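Local atomic coordinates of mandelate racemase/muconate lactonizing protein (Alicyclobacillus acidocaldarius LAA1, PDB entry 3QLD), a protein that belongs to the mandelate racemase/muconate lactonizing branch of the enolase superfamily, joining an N-terminal capping domain to a C-terminal barrel of the TIM type. Residues M292-G297 and L315-Y320; R250-L255 and L281-V286. All coordinates share one frame; numbering follows the deposited sequence.

Both contacts lie in the C-terminal barrel domain, their centres about 13 Å apart, and helix 277-289 ties them together because it leads straight into strand 293-296. Contact 1 sits on the inner layer, where the loop 315-320 crosses that strand obliquely; apolar side chains do most of the work, helped by a weak backbone bond and a bridging water. Contact 2 belongs to the outer layer, between helices 252-261 and 277-289: V252, L255 and A283 are buried, while exposed R282 reaches a sulfate ion. The two meet mainly through L284, whose CD2 packs on CB of A294 and whose CD1 packs on CD1 of L315, with L281 also touching L315.

Contact 1: M292-G297 and L315-Y320; sequences MAAWVG and LPLMRY
CB of A293 rests against the Y320 ring, 3.7 Å from CE2, while two residues along the strand CB of W295 lies 3.8 Å from CB of Y320. The W295 and Y320 side chains cross at about a right angle, with CD1 of W295 near the plane of the phenol at its edge. SE of M318 lies 4.0 Å from CB of A294, its chain bent at chi2 (-67°). L317, with CG anti to the backbone N (chi1 -174°), sets CD1 3.5 Å from O of M292. Polar links are modest. O of A294 receives a weak bond from N of R319 at 3.0 Å and a CA-H contact from M318, which centres an inverse gamma turn. One water joins the backbones, accepting from N of V296 and donating to O of Y320 at 2.7 Å. N of A294 is buried without a partner. Strand 293-296 is hydrogen-bonded to strand 266-269 next to it in the barrel; W295 stacks on F219 and makes a cation-pi contact with R167, while L317 packs on A287 of helix 277-289.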
HETATM    1  N   MSE A 292       5.518  23.613   7.754  1.00 34.41           N
HETATM    2  CA  MSE A 292       5.538  23.233   6.351  1.00 33.76           C
HETATM    3  C   MSE A 292       4.540  24.066   5.479  1.00 35.36           C
HETATM    4  O   MSE A 292       3.543  24.649   5.985  1.00 35.75           O
HETATM    5  CB  MSE A 292       5.232  21.743   6.281  1.00 33.69           C
HETATM    6  CG  MSE A 292       6.163  20.907   7.107  1.00 33.27           C
HETATM    7 SE   MSE A 292       5.849  18.965   6.955  1.00 37.89          SE
HETATM    8  CE  MSE A 292       6.180  18.817   5.043  1.00 33.91           C
ATOM      9  N   ALA A 293       4.845  24.175   4.188  1.00 34.09           N
ATOM     10  CA  ALA A 293       3.966  24.823   3.223  1.00 33.82           C
ATOM     11  C   ALA A 293       3.379  23.665   2.408  1.00 33.62           C
ATOM     12  O   ALA A 293       4.011  22.611   2.274  1.00 32.08           O
ATOM     13  CB  ALA A 293       4.793  25.715   2.291  1.00 33.83           C
ATOM     14  N   ALA A 294       2.171  23.863   1.885  1.00 32.61           N
ATOM     15  CA  ALA A 294       1.527  22.843   1.041  1.00 31.49           C
ATOM     16  C   ALA A 294       0.925  23.502  -0.199  1.00 31.16           C
ATOM     17  O   ALA A 294       0.732  24.747  -0.243  1.00 30.76           O
ATOM     18  CB  ALA A 294       0.503  22.040   1.870  1.00 31.08           C
ATOM     19  N   TRP A 295       0.691  22.693  -1.239  1.00 29.60           N
ATOM     20  CA  TRP A 295       0.078  23.145  -2.475  1.00 28.55           C
ATOM     21  C   TRP A 295      -0.600  21.919  -3.036  1.00 28.54           C
ATOM     22  O   TRP A 295      -0.262  20.770  -2.629  1.00 28.46           O
ATOM     23  CB  TRP A 295       1.127  23.689  -3.444  1.00 27.48           C
ATOM     24  CG  TRP A 295       2.247  22.775  -3.768  1.00 30.05           C
ATOM     25  CD1 TRP A 295       3.349  22.533  -3.003  1.00 30.21           C
ATOM     26  CD2 TRP A 295       2.371  21.945  -4.928  1.00 27.27           C
ATOM     27  NE1 TRP A 295       4.186  21.626  -3.628  1.00 31.47           N
ATOM     28  CE2 TRP A 295       3.594  21.223  -4.800  1.00 29.54           C
ATOM     29  CE3 TRP A 295       1.552  21.706  -6.051  1.00 28.07           C
ATOM     30  CZ2 TRP A 295       4.038  20.303  -5.764  1.00 30.82           C
ATOM     31  CZ3 TRP A 295       2.003  20.806  -7.033  1.00 30.48           C
ATOM     32  CH2 TRP A 295       3.229  20.092  -6.875  1.00 29.71           C
ATOM     33  N   VAL A 296      -1.519  22.113  -3.970  1.00 29.61           N
ATOM     34  CA  VAL A 296      -2.245  20.963  -4.554  1.00 28.06           C
ATOM     35  C   VAL A 296      -1.681  20.500  -5.896  1.00 28.19           C
ATOM     36  O   VAL A 296      -1.550  21.277  -6.864  1.00 27.83           O
ATOM     37  CB  VAL A 296      -3.809  21.246  -4.636  1.00 29.69           C
ATOM     38  CG1 VAL A 296      -4.545  20.217  -5.485  1.00 25.23           C
ATOM     39  CG2 VAL A 296      -4.431  21.386  -3.305  1.00 28.21           C
ATOM     40  N   GLY A 297      -1.369  19.183  -6.004  1.00 27.88           N
ATOM     41  CA  GLY A 297      -0.749  18.663  -7.222  1.00 27.18           C
ATOM     42  C   GLY A 297      -1.821  18.040  -8.088  1.00 28.10           C
ATOM     43  O   GLY A 297      -2.969  17.944  -7.657  1.00 27.03           O
ATOM     44  N   LEU A 315      -7.912  25.997   0.467  1.00 36.46           N
ATOM     45  CA  LEU A 315      -7.727  25.932   1.907  1.00 37.59           C
ATOM     46  C   LEU A 315      -6.567  26.843   2.369  1.00 39.60           C
ATOM     47  O   LEU A 315      -5.661  27.161   1.572  1.00 38.19           O
ATOM     48  CB  LEU A 315      -7.595  24.485   2.407  1.00 36.87           C
ATOM     49  CG  LEU A 315      -8.808  23.616   2.066  1.00 37.66           C
ATOM     50  CD1 LEU A 315      -8.375  22.129   2.069  1.00 32.31           C
ATOM     51  CD2 LEU A 315     -10.041  23.855   3.040  1.00 34.09           C
ATOM     52  N   PRO A 316      -6.626  27.320   3.643  1.00 41.00           N
ATOM     53  CA  PRO A 316      -5.719  28.398   4.019  1.00 42.58           C
ATOM     54  C   PRO A 316      -4.235  28.107   3.841  1.00 43.28           C
ATOM     55  O   PRO A 316      -3.542  28.978   3.332  1.00 43.88           O
ATOM     56  CB  PRO A 316      -6.046  28.658   5.504  1.00 43.03           C
ATOM     57  CG  PRO A 316      -7.431  28.282   5.664  1.00 43.31           C
ATOM     58  CD  PRO A 316      -7.596  27.047   4.730  1.00 42.91           C
ATOM     59  N   LEU A 317      -3.754  26.910   4.215  1.00 43.76           N
ATOM     60  CA  LEU A 317      -2.298  26.625   4.114  1.00 43.71           C
ATOM     61  C   LEU A 317      -1.774  26.353   2.706  1.00 44.55           C
ATOM     62  O   LEU A 317      -0.542  26.212   2.484  1.00 46.40           O
ATOM     63  CB  LEU A 317      -1.873  25.513   5.079  1.00 43.59           C
ATOM     64  CG  LEU A 317      -0.362  25.182   5.206  1.00 45.14           C
ATOM     65  CD1 LEU A 317       0.398  26.073   6.243  1.00 44.75           C
ATOM     66  CD2 LEU A 317      -0.207  23.747   5.613  1.00 42.60           C
HETATM   67  N   MSE A 318      -2.679  26.271   1.736  1.00 43.03           N
HETATM   68  CA  MSE A 318      -2.291  26.038   0.363  1.00 42.04           C
HETATM   69  C   MSE A 318      -1.647  27.254  -0.224  1.00 42.31           C
HETATM   70  O   MSE A 318      -2.236  27.897  -1.094  1.00 44.22           O
HETATM   71  CB  MSE A 318      -3.494  25.624  -0.479  1.00 41.22           C
HETATM   72  CG  MSE A 318      -4.177  24.432   0.095  1.00 38.86           C
HETATM   73 SE   MSE A 318      -2.966  22.848  -0.049  1.00 38.58          SE
HETATM   74  CE  MSE A 318      -4.467  21.571  -0.164  1.00 40.97           C
ATOM     75  N   ARG A 319      -0.416  27.528   0.206  1.00 41.81           N
ATOM     76  CA  ARG A 319       0.273  28.809  -0.046  1.00 41.13           C
ATOM     77  C   ARG A 319       0.969  28.931  -1.404  1.00 39.41           C
ATOM     78  O   ARG A 319       1.250  30.051  -1.881  1.00 38.26           O
ATOM     79  CB  ARG A 319       1.292  29.094   1.091  1.00 43.04           C
ATOM     80  CG  ARG A 319       0.686  29.645   2.448  1.00 46.14           C
ATOM     81  CD  ARG A 319      -0.008  31.020   2.272  1.00 55.92           C
ATOM     82  NE  ARG A 319       0.946  32.113   2.013  1.00 61.91           N
ATOM     83  CZ  ARG A 319       0.685  33.223   1.312  1.00 64.43           C
ATOM     84  NH1 ARG A 319      -0.516  33.413   0.760  1.00 64.05           N
ATOM     85  NH2 ARG A 319       1.642  34.143   1.154  1.00 65.03           N
ATOM     86  N   TYR A 320       1.260  27.799  -2.043  1.00 35.25           N
ATOM     87  CA  TYR A 320       1.854  27.836  -3.374  1.00 32.99           C
ATOM     88  C   TYR A 320       0.797  27.440  -4.424  1.00 31.36           C
ATOM     89  O   TYR A 320      -0.326  26.960  -4.077  1.00 31.43           O
ATOM     90  CB  TYR A 320       3.086  26.923  -3.490  1.00 32.38           C
ATOM     91  CG  TYR A 320       4.205  27.201  -2.467  1.00 35.45           C
ATOM     92  CD1 TYR A 320       4.436  28.498  -1.961  1.00 39.94           C
ATOM     93  CD2 TYR A 320       5.062  26.157  -2.034  1.00 36.00           C
ATOM     94  CE1 TYR A 320       5.479  28.756  -1.032  1.00 40.92           C
ATOM     95  CE2 TYR A 320       6.104  26.405  -1.120  1.00 38.64           C
ATOM     96  CZ  TYR A 320       6.306  27.705  -0.628  1.00 41.62           C
ATOM     97  OH  TYR A 320       7.336  27.933   0.276  1.00 41.97           O
TER
HETATM   98  O   HOH W   1      -2.045  24.925  -4.412  1.00 28.75           O

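Contact 2: R250-L255 and L281-V286; sequences RSVREL and LRALDV. With SO4 (sulfate ion), chain C.
Sulfate O4 is gripped twice by R253: by the backbone N at 3.0 Å, and by NE at 2.8 Å along an almost straight bond (176°) in the guanidinium plane. The bend of R253 at chi3 (-66°) turns the NE edge to O4. V252 N adds a bond to O2, so two backbone N-H groups at the start of a helix hold the anion, whose charge the helix dipole would be expected to favour. From the second segment R282 comes edge-on, NH2 lying a short 2.5 Å from O3, with a weak second bond from NH1. The sulfate, probably from the crystallisation liquor, thus lies between R253 and R282, with R105 a third arginine partner, and may ease their mutual repulsion. S251 is the N-cap of this helix, its OG accepting from N of E254, and OE1 of E254 in turn takes the backbone N of R250.

Between the helices themselves the contact is apolar. CG2 of V252 covers one face of the R282 guanidinium, 3.5 Å from NH2, and CG1 meets CG2 of V286 at 3.8 Å. L255, CG anti to the backbone N (chi1 -177°), runs antiparallel alongside V286, its CD2 4.1 Å from CB of V286 and 4.0 Å from CB of A283. Helices 252-261 and 277-289 lie side by side outside the barrel, with strand 266-269 and short helix 271-274 between them in sequence; L255 touches L267 and L284 touches V269.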
ATOM      1  N   ARG A 250       1.674   9.292   2.110  1.00 34.81           N
ATOM      2  CA  ARG A 250       0.361   8.725   1.757  1.00 37.39           C
ATOM      3  C   ARG A 250      -0.660   8.832   2.872  1.00 37.16           C
ATOM      4  O   ARG A 250      -1.791   8.399   2.681  1.00 38.46           O
ATOM      5  CB  ARG A 250       0.481   7.213   1.445  1.00 37.95           C
ATOM      6  CG  ARG A 250       1.651   6.733   0.615  1.00 43.97           C
ATOM      7  CD  ARG A 250       1.376   6.959  -0.883  1.00 49.02           C
ATOM      8  NE  ARG A 250       2.105   6.134  -1.884  1.00 53.27           N
ATOM      9  CZ  ARG A 250       3.339   5.581  -1.821  1.00 57.73           C
ATOM     10  NH1 ARG A 250       4.131   5.674  -0.741  1.00 57.57           N
ATOM     11  NH2 ARG A 250       3.799   4.911  -2.896  1.00 56.54           N
ATOM     12  N   SER A 251      -0.261   9.286   4.052  1.00 35.90           N
ATOM     13  CA  SER A 251      -1.133   9.306   5.221  1.00 36.19           C
ATOM     14  C   SER A 251      -0.685  10.411   6.131  1.00 36.33           C
ATOM     15  O   SER A 251       0.458  10.864   6.042  1.00 35.10           O
ATOM     16  CB  SER A 251      -1.035   8.006   6.016  1.00 35.19           C
ATOM     17  OG  SER A 251       0.217   7.892   6.708  1.00 34.05           O
ATOM     18  N   VAL A 252      -1.579  10.815   7.028  1.00 38.06           N
ATOM     19  CA  VAL A 252      -1.255  11.782   8.096  1.00 38.51           C
ATOM     20  C   VAL A 252      -0.154  11.270   9.039  1.00 38.72           C
ATOM     21  O   VAL A 252       0.690  12.039   9.460  1.00 38.69           O
ATOM     22  CB  VAL A 252      -2.532  12.255   8.873  1.00 39.50           C
ATOM     23  CG1 VAL A 252      -2.229  13.434   9.826  1.00 39.11           C
ATOM     24  CG2 VAL A 252      -3.609  12.716   7.885  1.00 38.96           C
ATOM     25  N   ARG A 253      -0.119   9.972   9.350  1.00 37.81           N
ATOM     26  CA  ARG A 253       0.986   9.432  10.169  1.00 36.98           C
ATOM     27  C   ARG A 253       2.375   9.511   9.472  1.00 35.01           C
ATOM     28  O   ARG A 253       3.384   9.763  10.124  1.00 33.99           O
ATOM     29  CB  ARG A 253       0.722   7.989  10.578  1.00 38.95           C
ATOM     30  CG  ARG A 253      -0.331   7.865  11.714  1.00 44.59           C
ATOM     31  CD  ARG A 253      -0.926   6.438  11.789  1.00 50.60           C
ATOM     32  NE  ARG A 253      -1.692   6.167  10.575  1.00 56.75           N
ATOM     33  CZ  ARG A 253      -1.981   4.963  10.080  1.00 59.36           C
ATOM     34  NH1 ARG A 253      -1.579   3.846  10.678  1.00 59.94           N
ATOM     35  NH2 ARG A 253      -2.679   4.891   8.958  1.00 61.05           N
ATOM     36  N   GLU A 254       2.416   9.270   8.171  1.00 32.70           N
ATOM     37  CA  GLU A 254       3.680   9.416   7.427  1.00 32.38           C
ATOM     38  C   GLU A 254       4.144  10.880   7.423  1.00 29.04           C
ATOM     39  O   GLU A 254       5.315  11.175   7.432  1.00 28.23           O
ATOM     40  CB  GLU A 254       3.517   8.935   6.000  1.00 32.07           C
ATOM     41  CG  GLU A 254       4.074   7.489   5.738  1.00 38.31           C
ATOM     42  CD  GLU A 254       4.090   7.145   4.233  1.00 40.68           C
ATOM     43  OE1 GLU A 254       3.021   7.256   3.584  1.00 40.95           O
ATOM     44  OE2 GLU A 254       5.176   6.770   3.702  1.00 46.84           O
ATOM     45  N   LEU A 255       3.190  11.781   7.352  1.00 28.70           N
ATOM     46  CA  LEU A 255       3.452  13.222   7.437  1.00 27.87           C
ATOM     47  C   LEU A 255       3.986  13.546   8.810  1.00 27.90           C
ATOM     48  O   LEU A 255       4.920  14.298   8.910  1.00 28.13           O
ATOM     49  CB  LEU A 255       2.188  14.053   7.172  1.00 27.83           C
ATOM     50  CG  LEU A 255       2.425  15.602   7.170  1.00 27.45           C
ATOM     51  CD1 LEU A 255       3.365  16.014   6.056  1.00 28.26           C
ATOM     52  CD2 LEU A 255       1.096  16.318   6.977  1.00 27.24           C
ATOM     53  N   LEU A 281      -7.780  17.789   5.341  1.00 31.23           N
ATOM     54  CA  LEU A 281      -7.838  18.796   6.466  1.00 32.07           C
ATOM     55  C   LEU A 281      -6.914  18.392   7.615  1.00 32.08           C
ATOM     56  O   LEU A 281      -6.233  19.264   8.166  1.00 33.26           O
ATOM     57  CB  LEU A 281      -9.283  18.981   6.994  1.00 31.11           C
ATOM     58  CG  LEU A 281     -10.198  19.583   5.915  1.00 33.99           C
ATOM     59  CD1 LEU A 281     -11.689  19.562   6.324  1.00 32.11           C
ATOM     60  CD2 LEU A 281      -9.738  20.949   5.512  1.00 36.74           C
ATOM     61  N   ARG A 282      -6.924  17.108   8.007  1.00 31.33           N
ATOM     62  CA  ARG A 282      -5.972  16.612   9.027  1.00 31.96           C
ATOM     63  C   ARG A 282      -4.503  16.761   8.663  1.00 31.54           C
ATOM     64  O   ARG A 282      -3.698  17.130   9.533  1.00 30.11           O
ATOM     65  CB  ARG A 282      -6.237  15.183   9.460  1.00 32.90           C
ATOM     66  CG  ARG A 282      -7.559  15.023  10.190  1.00 36.47           C
ATOM     67  CD  ARG A 282      -7.808  13.635  10.716  1.00 41.03           C
ATOM     68  NE  ARG A 282      -8.018  12.661   9.632  1.00 43.38           N
ATOM     69  CZ  ARG A 282      -7.145  11.699   9.352  1.00 46.43           C
ATOM     70  NH1 ARG A 282      -7.374  10.850   8.354  1.00 46.88           N
ATOM     71  NH2 ARG A 282      -6.049  11.572  10.102  1.00 44.03           N
ATOM     72  N   ALA A 283      -4.148  16.504   7.397  1.00 30.19           N
ATOM     73  CA  ALA A 283      -2.787  16.742   6.901  1.00 30.67           C
ATOM     74  C   ALA A 283      -2.382  18.210   6.954  1.00 31.01           C
ATOM     75  O   ALA A 283      -1.221  18.541   7.258  1.00 30.65           O
ATOM     76  CB  ALA A 283      -2.606  16.243   5.434  1.00 29.05           C
ATOM     77  N   LEU A 284      -3.310  19.106   6.615  1.00 31.76           N
ATOM     78  CA  LEU A 284      -2.971  20.519   6.634  1.00 32.86           C
ATOM     79  C   LEU A 284      -2.734  21.020   8.087  1.00 33.17           C
ATOM     80  O   LEU A 284      -1.899  21.887   8.305  1.00 32.96           O
ATOM     81  CB  LEU A 284      -4.064  21.346   5.961  1.00 32.75           C
ATOM     82  CG  LEU A 284      -4.193  21.154   4.456  1.00 36.84           C
ATOM     83  CD1 LEU A 284      -5.195  22.136   3.823  1.00 37.13           C
ATOM     84  CD2 LEU A 284      -2.821  21.251   3.762  1.00 34.49           C
ATOM     85  N   ASP A 285      -3.490  20.480   9.037  1.00 33.53           N
ATOM     86  CA  ASP A 285      -3.309  20.798  10.468  1.00 35.77           C
ATOM     87  C   ASP A 285      -1.894  20.474  10.853  1.00 35.12           C
ATOM     88  O   ASP A 285      -1.186  21.313  11.412  1.00 34.79           O
ATOM     89  CB  ASP A 285      -4.240  19.971  11.374  1.00 36.04           C
ATOM     90  CG  ASP A 285      -5.570  20.640  11.571  1.00 41.93           C
ATOM     91  OD1 ASP A 285      -5.682  21.824  11.190  1.00 46.78           O
ATOM     92  OD2 ASP A 285      -6.524  19.999  12.088  1.00 51.77           O
ATOM     93  N   VAL A 286      -1.512  19.234  10.583  1.00 33.59           N
ATOM     94  CA  VAL A 286      -0.183  18.748  10.956  1.00 33.84           C
ATOM     95  C   VAL A 286       0.928  19.479  10.208  1.00 31.79           C
ATOM     96  O   VAL A 286       1.982  19.773  10.817  1.00 32.37           O
ATOM     97  CB  VAL A 286      -0.032  17.194  10.797  1.00 34.00           C
ATOM     98  CG1 VAL A 286       1.470  16.727  11.035  1.00 35.70           C
ATOM     99  CG2 VAL A 286      -0.944  16.443  11.766  1.00 35.58           C
TER
HETATM  100  S   SO4 C 401      -4.078   8.657   8.833  1.00 51.58           S
HETATM  101  O1  SO4 C 401      -4.696   7.356   8.586  1.00 51.36           O
HETATM  102  O2  SO4 C 401      -4.162   9.474   7.628  1.00 49.65           O
HETATM  103  O3  SO4 C 401      -4.810   9.390   9.863  1.00 51.07           O
HETATM  104  O4  SO4 C 401      -2.699   8.410   9.265  1.00 49.86           O